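Local coordinates for protein histone-lysine N-methyltransferase family member SUVH9 (Arabidopsis thaliana, PDB 4NJ5) that takes part in gene silencing, lacking methyltransferase activity itself and possibly binding methylated DNA and recruiting RNA polymerase V to chromatin instead, at residues Asn261-Leu266 against Arg360-Val365; Phe386-Ala391 against Asn456-Ile461; Tyr250-Ile255 against Glu275-Glu280; Leu266-Asp271 against Thr371-Arg376; Asp379-Gly384 against Glu492-Met497. All blocks are in the same frame, centred on the assembly; numbering follows the deposited sequence.

Contact 1: residues Asn261-Leu266 against Arg360-Val365; sequences NVPVYL and RNRLEV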
# COMPACT_ATOMS: atom_id res chain seq x y z
N ASN A 261 19.69 -2.42 7.51
CA ASN A 261 20.21 -1.26 6.80
C ASN A 261 19.38 -0.01 7.08
O ASN A 261 19.75 1.10 6.69
CB ASN A 261 20.28 -1.53 5.30
CG ASN A 261 21.28 -2.61 4.96
OD1 ASN A 261 22.38 -2.65 5.51
ND2 ASN A 261 20.90 -3.52 4.07
N VAL A 262 18.25 -0.21 7.75
CA VAL A 262 17.42 0.89 8.23
C VAL A 262 17.13 0.66 9.71
O VAL A 262 17.07 -0.48 10.17
CB VAL A 262 16.11 1.01 7.42
CG1 VAL A 262 16.38 1.65 6.07
CG2 VAL A 262 15.44 -0.35 7.26
N PRO A 263 16.97 1.75 10.48
CA PRO A 263 16.71 1.62 11.92
C PRO A 263 15.31 1.08 12.20
O PRO A 263 14.39 1.35 11.43
CB PRO A 263 16.83 3.07 12.42
CG PRO A 263 16.56 3.92 11.22
CD PRO A 263 17.12 3.16 10.06
N VAL A 264 15.17 0.31 13.27
CA VAL A 264 13.86 -0.21 13.67
C VAL A 264 13.42 0.43 14.97
O VAL A 264 14.00 0.17 16.03
CB VAL A 264 13.86 -1.74 13.83
CG1 VAL A 264 12.46 -2.23 14.18
CG2 VAL A 264 14.36 -2.41 12.56
N TYR A 265 12.40 1.28 14.90
CA TYR A 265 11.96 2.04 16.06
C TYR A 265 11.31 1.17 17.13
O TYR A 265 10.67 0.16 16.82
CB TYR A 265 10.96 3.13 15.66
CG TYR A 265 11.54 4.31 14.93
CD1 TYR A 265 12.85 4.31 14.45
CD2 TYR A 265 10.77 5.45 14.72
CE1 TYR A 265 13.36 5.41 13.78
CE2 TYR A 265 11.27 6.54 14.06
CZ TYR A 265 12.56 6.52 13.58
OH TYR A 265 13.04 7.63 12.92
N LEU A 266 11.45 1.58 18.38
CA LEU A 266 10.75 0.94 19.49
C LEU A 266 10.05 2.01 20.31
O LEU A 266 10.70 2.85 20.93
CB LEU A 266 11.72 0.15 20.36
CG LEU A 266 11.05 -0.50 21.58
CD1 LEU A 266 10.04 -1.54 21.12
CD2 LEU A 266 12.07 -1.11 22.52
N ARG A 360 14.15 -2.59 3.96
CA ARG A 360 14.56 -1.28 3.47
C ARG A 360 13.58 -0.19 3.90
O ARG A 360 13.82 1.00 3.69
CB ARG A 360 14.65 -1.29 1.95
CG ARG A 360 13.30 -1.19 1.26
CD ARG A 360 13.35 -1.68 -0.17
NE ARG A 360 12.02 -1.75 -0.78
CZ ARG A 360 11.15 -2.73 -0.57
NH1 ARG A 360 11.46 -3.73 0.25
NH2 ARG A 360 9.97 -2.71 -1.16
N ASN A 361 12.46 -0.61 4.50
CA ASN A 361 11.46 0.33 5.00
C ASN A 361 11.67 0.64 6.48
O ASN A 361 12.17 -0.19 7.23
CB ASN A 361 10.06 -0.23 4.77
CG ASN A 361 9.64 -0.19 3.32
OD1 ASN A 361 9.48 -1.23 2.68
ND2 ASN A 361 9.47 1.01 2.78
N ARG A 362 11.29 1.84 6.89
CA ARG A 362 11.44 2.22 8.29
C ARG A 362 10.20 1.77 9.08
O ARG A 362 9.09 2.24 8.84
CB ARG A 362 11.67 3.73 8.44
CG ARG A 362 12.22 4.15 9.79
CD ARG A 362 12.66 5.61 9.79
NE ARG A 362 14.06 5.78 9.38
CZ ARG A 362 14.46 5.95 8.13
NH1 ARG A 362 15.75 6.10 7.86
NH2 ARG A 362 13.57 5.97 7.14
N LEU A 363 10.41 0.84 10.00
CA LEU A 363 9.31 0.27 10.77
C LEU A 363 9.39 0.63 12.25
O LEU A 363 10.43 1.07 12.75
CB LEU A 363 9.29 -1.25 10.62
CG LEU A 363 9.29 -1.81 9.20
CD1 LEU A 363 9.38 -3.33 9.23
CD2 LEU A 363 8.05 -1.35 8.46
N GLU A 364 8.28 0.42 12.94
CA GLU A 364 8.15 0.78 14.34
C GLU A 364 7.42 -0.31 15.10
O GLU A 364 6.31 -0.71 14.74
CB GLU A 364 7.43 2.12 14.48
CG GLU A 364 7.06 2.50 15.89
CD GLU A 364 6.62 3.96 15.99
OE1 GLU A 364 7.49 4.85 15.88
OE2 GLU A 364 5.41 4.20 16.17
N VAL A 365 8.07 -0.81 16.15
CA VAL A 365 7.47 -1.77 17.07
C VAL A 365 6.94 -0.96 18.24
O VAL A 365 7.70 -0.33 18.96
CB VAL A 365 8.52 -2.78 17.57
CG1 VAL A 365 7.90 -3.72 18.60
CG2 VAL A 365 9.10 -3.55 16.41
O HOH W 1 12.69 -0.46 9.98
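Y265 and E364 lie next to each other on one face of the sheet, the carboxylate at the ring's edge: E364 OE1 is 3.5 Å from Y265 CD2, and the two planes differ by 26°. Their polar ends are engaged beyond this pair, Y265 OH with the carbonyl of L238 and E364 with R376, R246 and Y250. R362 crosses the phenol obliquely, its CD 3.7 Å from Y265 OH; a bend at chi3 (-89°) then sets NE 3.6 Å from CG of P263. On the other face apolar side chains meet, L266 CD1 with V365 CG1 at 4.0 Å. Two backbone bonds fix the register: Y265 N to L363 O and V365 N to Y265 O, both 2.9 Å. Where these stop, a water joins P263 O, N361 O and L363 N. This is a parallel strand pair, the central two of a mixed four-stranded sheet that joins a pre-SET strand to the SET region.

Contact 2: residues Phe386-Ala391 against Asn456-Ile461; sequences FICEYA and NVACYI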
# COMPACT_ATOMS: atom_id res chain seq x y z
N PHE A 386 7.54 -5.96 -1.22
CA PHE A 386 8.24 -6.71 -0.19
C PHE A 386 8.52 -5.84 1.02
O PHE A 386 9.01 -4.72 0.89
CB PHE A 386 9.56 -7.27 -0.74
CG PHE A 386 10.48 -7.83 0.31
CD1 PHE A 386 10.13 -8.96 1.04
CD2 PHE A 386 11.70 -7.24 0.57
CE1 PHE A 386 10.98 -9.49 2.00
CE2 PHE A 386 12.56 -7.75 1.53
CZ PHE A 386 12.20 -8.88 2.25
N ILE A 387 8.20 -6.36 2.20
CA ILE A 387 8.40 -5.60 3.43
C ILE A 387 9.69 -6.04 4.12
O ILE A 387 10.64 -5.27 4.23
CB ILE A 387 7.18 -5.74 4.37
CG1 ILE A 387 5.92 -5.22 3.67
CG2 ILE A 387 7.42 -5.00 5.67
CD1 ILE A 387 4.63 -5.52 4.41
N CYS A 388 9.71 -7.29 4.56
CA CYS A 388 10.85 -7.84 5.27
C CYS A 388 10.69 -9.35 5.38
O CYS A 388 9.62 -9.89 5.09
CB CYS A 388 10.92 -7.27 6.68
SG CYS A 388 9.48 -7.72 7.68
N GLU A 389 11.76 -10.01 5.80
CA GLU A 389 11.72 -11.44 6.08
C GLU A 389 11.05 -11.64 7.44
O GLU A 389 11.03 -10.73 8.27
CB GLU A 389 13.15 -11.99 6.11
CG GLU A 389 13.27 -13.50 6.27
CD GLU A 389 14.70 -14.01 6.11
OE1 GLU A 389 15.56 -13.23 5.64
OE2 GLU A 389 14.97 -15.18 6.46
N TYR A 390 10.48 -12.82 7.65
CA TYR A 390 10.06 -13.24 8.98
C TYR A 390 11.18 -14.10 9.56
O TYR A 390 11.25 -15.30 9.30
CB TYR A 390 8.74 -14.04 8.92
CG TYR A 390 8.23 -14.46 10.28
CD1 TYR A 390 8.62 -15.66 10.85
CD2 TYR A 390 7.38 -13.63 11.00
CE1 TYR A 390 8.16 -16.04 12.10
CE2 TYR A 390 6.92 -14.00 12.25
CZ TYR A 390 7.31 -15.21 12.80
OH TYR A 390 6.86 -15.58 14.04
N ALA A 391 12.06 -13.48 10.35
CA ALA A 391 13.30 -14.13 10.77
C ALA A 391 13.27 -14.76 12.17
O ALA A 391 12.98 -14.09 13.16
CB ALA A 391 14.48 -13.17 10.64
N ASN A 456 13.54 -10.92 14.48
CA ASN A 456 13.59 -9.58 13.89
C ASN A 456 12.27 -8.84 14.12
O ASN A 456 11.40 -9.32 14.86
CB ASN A 456 13.87 -9.66 12.39
CG ASN A 456 12.68 -10.19 11.60
OD1 ASN A 456 11.90 -11.01 12.09
ND2 ASN A 456 12.54 -9.71 10.37
N VAL A 457 12.13 -7.69 13.47
CA VAL A 457 10.95 -6.84 13.64
C VAL A 457 9.65 -7.59 13.33
O VAL A 457 8.65 -7.45 14.05
CB VAL A 457 11.07 -5.55 12.77
CG1 VAL A 457 11.34 -5.91 11.30
CG2 VAL A 457 9.83 -4.68 12.90
N ALA A 458 9.69 -8.41 12.28
CA ALA A 458 8.51 -9.11 11.78
C ALA A 458 7.86 -10.02 12.81
O ALA A 458 6.68 -10.36 12.69
CB ALA A 458 8.87 -9.91 10.53
N CYS A 459 8.62 -10.42 13.83
CA CYS A 459 8.11 -11.34 14.84
C CYS A 459 7.22 -10.63 15.85
O CYS A 459 6.60 -11.27 16.70
CB CYS A 459 9.26 -12.07 15.53
SG CYS A 459 10.18 -13.16 14.42
N TYR A 460 7.15 -9.31 15.75
CA TYR A 460 6.25 -8.55 16.62
C TYR A 460 4.93 -8.24 15.90
O TYR A 460 4.04 -7.61 16.46
CB TYR A 460 6.93 -7.27 17.11
CG TYR A 460 8.25 -7.50 17.82
CD1 TYR A 460 8.29 -7.76 19.18
CD2 TYR A 460 9.46 -7.47 17.13
CE1 TYR A 460 9.49 -7.98 19.84
CE2 TYR A 460 10.67 -7.69 17.78
CZ TYR A 460 10.67 -7.94 19.13
OH TYR A 460 11.87 -8.15 19.78
N ILE A 461 4.81 -8.70 14.65
CA ILE A 461 3.59 -8.51 13.89
C ILE A 461 2.43 -9.28 14.51
O ILE A 461 2.53 -10.48 14.76
CB ILE A 461 3.76 -8.92 12.41
CG1 ILE A 461 4.81 -8.03 11.73
CG2 ILE A 461 2.43 -8.82 11.67
CD1 ILE A 461 5.02 -8.33 10.26
O HOH W 2 5.56 -13.93 15.62
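N456, just ahead of the 3-10 turn 457-460, clamps its amide onto the chain leaving strand 386-389; E389-A391 corresponds to the start of the E-Y-x-G signature of SET domains, and the turn runs into the counterpart of their RFINHS-type motif. N456 CG sits between the backbone N and the carbonyl carbon (chi1 72°), on the side of the facing chain. ND2 donates to E389 O at 2.8 Å, this acceptor lying close to the amide plane. OD1 accepts from A391 N at 3.0 Å, with the donor well above the carbonyl plane (57° out of it). An alanine in place of N456 would probably leave E389 O and A391 N without these partners and open a gap beside A391 CB. Beyond the amide, A458 CB fits against C388 SG at 3.6 Å. C459 SG lies over one face of the Y390 ring, 4.1 Å from its centroid and 20° off the normal, a sulfur-aromatic contact, while a water links Y390 OH to C459 O. Strand 485-490 flanks 386-391, pairing with I387, C388 and Y390 through the backbone, and R485 takes the E389 carboxylate. V457 packs on L363, V365 and V375, so the 3-10 turn rests against strands 363-367 and 373-377.

Contact 3: residues Tyr250-Ile255 against Glu275-Glu280; sequences YINFDI and EPLYYE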
# COMPACT_ATOMS: atom_id res chain seq x y z
N TYR A 250 9.84 6.97 22.94
CA TYR A 250 10.88 6.27 22.20
C TYR A 250 11.99 5.73 23.10
O TYR A 250 12.88 6.46 23.54
CB TYR A 250 11.44 7.14 21.07
CG TYR A 250 10.51 7.24 19.89
CD1 TYR A 250 10.28 6.14 19.07
CD2 TYR A 250 9.84 8.42 19.60
CE1 TYR A 250 9.43 6.22 17.99
CE2 TYR A 250 8.98 8.51 18.52
CZ TYR A 250 8.78 7.40 17.72
OH TYR A 250 7.92 7.48 16.64
N ILE A 251 11.90 4.43 23.38
CA ILE A 251 12.88 3.73 24.20
C ILE A 251 14.19 3.62 23.45
O ILE A 251 15.26 3.89 24.00
CB ILE A 251 12.39 2.31 24.51
CG1 ILE A 251 11.03 2.35 25.21
CG2 ILE A 251 13.42 1.57 25.35
CD1 ILE A 251 10.24 1.07 25.06
N ASN A 252 14.10 3.23 22.19
CA ASN A 252 15.27 2.99 21.36
C ASN A 252 14.90 3.18 19.89
O ASN A 252 13.83 2.76 19.45
CB ASN A 252 15.78 1.57 21.60
CG ASN A 252 17.19 1.36 21.08
OD1 ASN A 252 17.41 1.25 19.87
ND2 ASN A 252 18.15 1.30 21.99
N PHE A 253 15.79 3.81 19.12
CA PHE A 253 15.49 4.11 17.72
C PHE A 253 15.99 3.06 16.73
O PHE A 253 15.78 3.18 15.53
CB PHE A 253 16.00 5.50 17.33
CG PHE A 253 15.05 6.61 17.70
CD1 PHE A 253 13.79 6.67 17.13
CD2 PHE A 253 15.42 7.59 18.60
CE1 PHE A 253 12.91 7.68 17.47
CE2 PHE A 253 14.55 8.61 18.94
CZ PHE A 253 13.30 8.66 18.37
N ASP A 254 16.64 2.02 17.25
CA ASP A 254 17.09 0.90 16.42
C ASP A 254 17.35 -0.34 17.27
O ASP A 254 18.45 -0.50 17.81
CB ASP A 254 18.35 1.29 15.64
CG ASP A 254 18.73 0.25 14.60
OD1 ASP A 254 17.86 -0.58 14.26
OD2 ASP A 254 19.88 0.27 14.13
N ILE A 255 16.35 -1.22 17.39
CA ILE A 255 16.50 -2.47 18.13
C ILE A 255 17.18 -3.48 17.24
O ILE A 255 17.81 -4.42 17.71
CB ILE A 255 15.14 -3.04 18.59
CG1 ILE A 255 14.28 -3.39 17.37
CG2 ILE A 255 14.44 -2.06 19.49
CD1 ILE A 255 13.03 -4.18 17.74
N GLU A 275 10.35 -5.24 26.64
CA GLU A 275 10.67 -6.61 26.23
C GLU A 275 11.46 -6.80 24.92
O GLU A 275 12.39 -7.60 24.89
CB GLU A 275 9.41 -7.50 26.22
CG GLU A 275 9.63 -8.88 25.60
CD GLU A 275 8.45 -9.82 25.77
OE1 GLU A 275 8.27 -10.37 26.88
OE2 GLU A 275 7.70 -10.02 24.78
N PRO A 276 11.08 -6.09 23.83
CA PRO A 276 11.80 -6.33 22.57
C PRO A 276 13.31 -6.13 22.65
O PRO A 276 14.04 -6.78 21.89
CB PRO A 276 11.18 -5.30 21.62
CG PRO A 276 9.81 -5.10 22.14
CD PRO A 276 9.94 -5.18 23.64
N LEU A 277 13.77 -5.27 23.55
CA LEU A 277 15.20 -5.04 23.75
C LEU A 277 15.92 -6.32 24.19
O LEU A 277 17.07 -6.55 23.83
CB LEU A 277 15.40 -3.95 24.80
CG LEU A 277 15.91 -2.58 24.36
CD1 LEU A 277 15.48 -2.25 22.95
CD2 LEU A 277 15.44 -1.50 25.32
N TYR A 278 15.23 -7.15 24.96
CA TYR A 278 15.82 -8.33 25.57
C TYR A 278 16.00 -9.55 24.65
O TYR A 278 16.60 -10.54 25.05
CB TYR A 278 15.01 -8.68 26.82
CG TYR A 278 14.94 -7.53 27.80
CD1 TYR A 278 16.08 -6.83 28.16
CD2 TYR A 278 13.72 -7.14 28.35
CE1 TYR A 278 16.02 -5.78 29.05
CE2 TYR A 278 13.65 -6.09 29.24
CZ TYR A 278 14.81 -5.42 29.58
OH TYR A 278 14.76 -4.37 30.46
N TYR A 279 15.47 -9.48 23.44
CA TYR A 279 15.78 -10.50 22.45
C TYR A 279 17.09 -10.12 21.78
O TYR A 279 17.48 -8.95 21.79
CB TYR A 279 14.69 -10.61 21.37
CG TYR A 279 13.33 -11.00 21.89
CD1 TYR A 279 12.98 -12.34 22.03
CD2 TYR A 279 12.39 -10.04 22.21
CE1 TYR A 279 11.73 -12.70 22.50
CE2 TYR A 279 11.14 -10.39 22.68
CZ TYR A 279 10.81 -11.72 22.82
OH TYR A 279 9.57 -12.07 23.29
N GLU A 280 17.78 -11.10 21.22
CA GLU A 280 18.91 -10.80 20.35
C GLU A 280 18.35 -10.63 18.95
O GLU A 280 17.73 -11.55 18.41
CB GLU A 280 19.94 -11.93 20.38
CG GLU A 280 21.03 -11.78 19.33
CD GLU A 280 22.03 -12.91 19.36
OE1 GLU A 280 22.31 -13.44 20.46
OE2 GLU A 280 22.53 -13.28 18.28
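L277 meets I251, N252 and I255 with its two methyl groups, and more of its surface is buried here than that of any other residue in the contact. The branches divide the work: CD1 lies 3.6 Å from CG2 of I255 and 4.1 Å from CB of N252, whereas CD2 lies 3.7 Å from CG2 of I251. The leucine therefore spans the corner that the chain makes at I251. I255, second in buried area, holds CG1 between its backbone N and carbonyl carbon (chi1 63°), with CG2 anti to the carbonyl carbon and against L277. The far end of the same side chain grazes the proline ring, I255 CD1 being 4.4 Å from P276 CB. I251, I255, P276 and L277 all also touch L266 of the neighbouring strand, which makes the contact part of a larger apolar cluster. Local bonds shape both partners. N252 OD1 accepts from D254 N at 2.8 Å, and Y278 N donates to E275 O at 2.9 Å, in line with the helical backbone angles of 275-278. The arrangement is an Asx turn at the end of an outermost strand, 250-252, with a turn-like loop of the pre-SET region packed beside it through aliphatic groups.

Contact 4: residues Leu266-Asp271 against Thr371-Arg376; sequences LFNDID and TGWGVR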
# COMPACT_ATOMS: atom_id res chain seq x y z
N LEU A 266 11.45 1.58 18.38
CA LEU A 266 10.75 0.94 19.49
C LEU A 266 10.05 2.01 20.31
O LEU A 266 10.70 2.85 20.93
CB LEU A 266 11.72 0.15 20.36
CG LEU A 266 11.05 -0.50 21.58
CD1 LEU A 266 10.04 -1.54 21.12
CD2 LEU A 266 12.07 -1.11 22.52
N PHE A 267 8.73 1.97 20.32
CA PHE A 267 7.94 3.03 20.93
C PHE A 267 6.98 2.49 21.98
O PHE A 267 6.35 1.46 21.79
CB PHE A 267 7.15 3.78 19.85
CG PHE A 267 6.39 4.96 20.37
CD1 PHE A 267 7.03 6.15 20.65
CD2 PHE A 267 5.02 4.88 20.56
CE1 PHE A 267 6.33 7.24 21.13
CE2 PHE A 267 4.31 5.97 21.03
CZ PHE A 267 4.97 7.15 21.31
N ASN A 268 6.87 3.21 23.10
CA ASN A 268 5.98 2.80 24.18
C ASN A 268 5.49 4.00 24.98
O ASN A 268 6.20 4.51 25.85
CB ASN A 268 6.68 1.78 25.09
CG ASN A 268 5.79 1.30 26.24
OD1 ASN A 268 4.60 1.58 26.28
ND2 ASN A 268 6.39 0.57 27.17
N ASP A 269 4.28 4.45 24.67
CA ASP A 269 3.67 5.59 25.36
C ASP A 269 2.60 5.13 26.33
O ASP A 269 1.74 5.91 26.74
CB ASP A 269 3.08 6.58 24.35
CG ASP A 269 1.92 6.00 23.57
OD1 ASP A 269 1.75 4.76 23.55
OD2 ASP A 269 1.17 6.79 22.95
N ILE A 270 2.64 3.85 26.69
CA ILE A 270 1.64 3.24 27.56
C ILE A 270 2.19 2.89 28.95
O ILE A 270 1.63 3.30 29.96
CB ILE A 270 1.01 2.00 26.89
CG1 ILE A 270 0.11 2.42 25.72
CG2 ILE A 270 0.24 1.17 27.91
CD1 ILE A 270 -0.37 1.26 24.87
N ASP A 271 3.29 2.14 28.99
CA ASP A 271 3.94 1.79 30.25
C ASP A 271 5.46 1.72 30.15
O ASP A 271 6.06 2.32 29.26
CB ASP A 271 3.38 0.48 30.83
CG ASP A 271 3.53 -0.70 29.88
OD1 ASP A 271 4.36 -0.63 28.94
OD2 ASP A 271 2.81 -1.70 30.07
N THR A 371 -3.08 -5.93 21.52
CA THR A 371 -1.95 -6.80 21.20
C THR A 371 -0.85 -6.39 22.15
O THR A 371 -0.81 -5.24 22.57
CB THR A 371 -1.45 -6.63 19.74
OG1 THR A 371 -0.56 -5.51 19.66
CG2 THR A 371 -2.61 -6.42 18.80
N GLY A 372 0.05 -7.31 22.47
CA GLY A 372 1.15 -6.98 23.36
C GLY A 372 2.07 -5.94 22.75
O GLY A 372 2.31 -4.87 23.33
N TRP A 373 2.60 -6.26 21.58
CA TRP A 373 3.36 -5.31 20.78
C TRP A 373 2.88 -5.43 19.34
O TRP A 373 2.41 -6.48 18.92
CB TRP A 373 4.86 -5.58 20.88
CG TRP A 373 5.44 -5.31 22.24
CD1 TRP A 373 5.51 -6.17 23.29
CD2 TRP A 373 6.04 -4.08 22.69
NE1 TRP A 373 6.10 -5.56 24.37
CE2 TRP A 373 6.44 -4.28 24.02
CE3 TRP A 373 6.28 -2.84 22.08
CZ2 TRP A 373 7.06 -3.28 24.77
CZ3 TRP A 373 6.89 -1.85 22.83
CH2 TRP A 373 7.28 -2.07 24.16
N GLY A 374 2.99 -4.34 18.59
CA GLY A 374 2.55 -4.32 17.21
C GLY A 374 3.59 -3.67 16.32
O GLY A 374 4.55 -3.08 16.81
N VAL A 375 3.41 -3.80 15.01
CA VAL A 375 4.35 -3.23 14.07
C VAL A 375 3.61 -2.35 13.07
O VAL A 375 2.58 -2.75 12.53
CB VAL A 375 5.12 -4.32 13.30
CG1 VAL A 375 6.07 -3.70 12.30
CG2 VAL A 375 5.86 -5.23 14.28
N ARG A 376 4.14 -1.16 12.83
CA ARG A 376 3.59 -0.26 11.82
C ARG A 376 4.73 0.29 10.98
O ARG A 376 5.88 0.24 11.39
CB ARG A 376 2.83 0.88 12.49
CG ARG A 376 3.64 1.59 13.56
CD ARG A 376 3.04 2.94 13.94
NE ARG A 376 1.92 2.83 14.88
CZ ARG A 376 2.01 3.11 16.18
NH1 ARG A 376 3.16 3.51 16.70
NH2 ARG A 376 0.94 2.99 16.95
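W373 reaches L266, F267 and N268 with the outer atoms of its six-membered ring. The contact joins next-nearest strands of a mixed sheet: 363-367 runs between 264-267 and 373-377, and the closest CA atoms, those of N268 and W373, are 9.2 Å apart. The apolar and ring contacts come first. CZ3 of W373 is 3.6 Å from CD1 of L266, the two side chains crossing at about a right angle. The same CZ3 puts the ring edge 3.5 Å from F267 O, near the ring plane. CH2 lies 4.0 Å from CB of N268, whose amide stands 76° to the indole. The indole also covers V365 and R367 of the middle strand, and its NE1 bonds D273 OD2. Of the charged groups, R376 brings NH1 only to within 4.5 Å of F267 CD2, a loose approach, and its main partner is E364. Side-chain hydrogen bonds organise the loop that carries N268. Its OD1 accepts from I270 N at 3.0 Å, an Asx turn, and from D271 N at 3.1 Å, the wider Asx motif; both arrive from the same face of the amide and fix its rotation. ND2 then donates to D271 OD1 at 2.9 Å, with the acceptor 10° out of the amide plane.

Contact 5: residues Asp379-Gly384 against Glu492-Met497; sequences DVLHAG and ENIPPM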
# COMPACT_ATOMS: atom_id res chain seq x y z
N ASP A 379 6.77 4.35 6.38
CA ASP A 379 6.75 4.56 4.94
C ASP A 379 5.43 4.09 4.35
O ASP A 379 4.71 3.31 4.96
CB ASP A 379 7.91 3.83 4.27
CG ASP A 379 9.26 4.19 4.88
OD1 ASP A 379 9.42 5.35 5.32
OD2 ASP A 379 10.15 3.32 4.92
N VAL A 380 5.12 4.58 3.16
CA VAL A 380 3.99 4.08 2.40
C VAL A 380 4.34 2.69 1.90
O VAL A 380 5.47 2.46 1.46
CB VAL A 380 3.67 5.02 1.22
CG1 VAL A 380 2.77 4.33 0.20
CG2 VAL A 380 3.05 6.32 1.72
N LEU A 381 3.41 1.76 2.00
CA LEU A 381 3.62 0.43 1.47
C LEU A 381 2.59 0.14 0.39
O LEU A 381 1.39 0.24 0.64
CB LEU A 381 3.53 -0.62 2.57
CG LEU A 381 4.52 -0.46 3.73
CD1 LEU A 381 4.18 -1.44 4.83
CD2 LEU A 381 5.95 -0.66 3.25
N HIS A 382 3.06 -0.20 -0.80
CA HIS A 382 2.14 -0.48 -1.90
C HIS A 382 1.83 -1.96 -2.04
O HIS A 382 2.57 -2.82 -1.54
CB HIS A 382 2.65 0.12 -3.21
CG HIS A 382 3.91 -0.52 -3.72
ND1 HIS A 382 5.16 -0.02 -3.43
CD2 HIS A 382 4.10 -1.58 -4.54
CE1 HIS A 382 6.07 -0.77 -4.03
NE2 HIS A 382 5.46 -1.72 -4.71
N ALA A 383 0.73 -2.25 -2.72
CA ALA A 383 0.24 -3.61 -2.90
C ALA A 383 1.26 -4.49 -3.61
O ALA A 383 1.74 -4.15 -4.69
CB ALA A 383 -1.07 -3.60 -3.67
N GLY A 384 1.60 -5.62 -2.99
CA GLY A 384 2.51 -6.58 -3.59
C GLY A 384 3.98 -6.29 -3.33
O GLY A 384 4.85 -7.03 -3.79
N GLU A 492 -1.92 -4.91 0.24
CA GLU A 492 -2.64 -3.77 -0.33
C GLU A 492 -1.85 -2.48 -0.13
O GLU A 492 -0.75 -2.50 0.43
CB GLU A 492 -4.03 -3.65 0.30
CG GLU A 492 -4.02 -3.52 1.82
CD GLU A 492 -5.41 -3.52 2.42
OE1 GLU A 492 -6.40 -3.43 1.66
OE2 GLU A 492 -5.51 -3.60 3.66
N ASN A 493 -2.41 -1.37 -0.59
CA ASN A 493 -1.79 -0.07 -0.37
C ASN A 493 -2.01 0.40 1.06
O ASN A 493 -3.06 0.95 1.40
CB ASN A 493 -2.32 0.96 -1.37
CG ASN A 493 -1.95 0.62 -2.81
OD1 ASN A 493 -0.83 0.20 -3.09
ND2 ASN A 493 -2.90 0.80 -3.73
N ILE A 494 -1.01 0.17 1.90
CA ILE A 494 -1.10 0.48 3.32
C ILE A 494 -0.54 1.87 3.64
O ILE A 494 0.65 2.11 3.48
CB ILE A 494 -0.32 -0.56 4.16
CG1 ILE A 494 -0.72 -1.98 3.75
CG2 ILE A 494 -0.55 -0.32 5.65
CD1 ILE A 494 0.15 -3.07 4.37
N PRO A 495 -1.41 2.78 4.09
CA PRO A 495 -0.93 4.10 4.53
C PRO A 495 -0.07 3.96 5.78
O PRO A 495 -0.23 2.99 6.52
CB PRO A 495 -2.22 4.87 4.84
CG PRO A 495 -3.27 3.83 5.01
CD PRO A 495 -2.88 2.68 4.15
N PRO A 496 0.85 4.86 6.02
CA PRO A 496 1.69 4.81 7.20
C PRO A 496 0.88 4.89 8.47
O PRO A 496 -0.16 5.49 8.53
CB PRO A 496 2.50 6.06 7.07
CG PRO A 496 2.56 6.35 5.67
CD PRO A 496 1.33 5.84 5.06
N MET A 497 1.38 4.19 9.46
CA MET A 497 0.87 4.10 10.80
C MET A 497 -0.24 3.09 10.92
O MET A 497 -0.71 2.84 11.97
CB MET A 497 0.48 5.46 11.39
CG MET A 497 1.51 6.54 11.22
SD MET A 497 3.01 6.15 12.04
CE MET A 497 4.12 5.94 10.72
O HOH W 3 2.53 1.53 5.45
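D379 and V380 both meet P496: D379 O lies 3.8 Å from CG of the proline, and V380 CG2 is likewise 3.8 Å from its CD. The D379 carboxylate turns to other partners, among them R362 N and K239. At L381 the backbones pair directly, its N donating to I494 O at 3.2 Å with a nearly straight N-H...O angle of 171°, while I494 N returns a 2.7 Å bond to L381 O. This is one antiparallel bridge of the hydrogen-bonded kind, joining two SET-domain loops, one following strand 373-377 and the other strand 485-490. H382 touches with CB, 3.5 Å from N493 OD1, and its NE2 binds T329. That same oxygen accepts from A383 N at 2.9 Å, the donor 39° above the amide carbonyl plane; N493 ND2 is bonded to D24. An alanine at N493 would probably leave A383 N and D24 without these partners. A383 CB, finally, rests 3.7 Å from CA of E492.

Contacts 1, 3 and 4 centre on one mixed sheet, ordered 250-252, 264-267, 363-367, 373-377; their centres are 11 to 13 Å apart and their segments interleave along the chain. L266 belongs to contacts 1 and 4 and bonds N252 of contact 3. Contact 2 touches contact 1 through V457, with about 10 Å between centres. Contact 5, near the chain's centre, closes a loop that encloses both segments of contact 2, and D379 joins it to contact 1 through R362 N. Contacts 3 and 5 do not touch, with nearest atoms about 7 Å apart. None involves the zinc cluster; contacts 1 and 4 join pre-SET to SET segments, while contacts 2 and 5 lie within the SET domain.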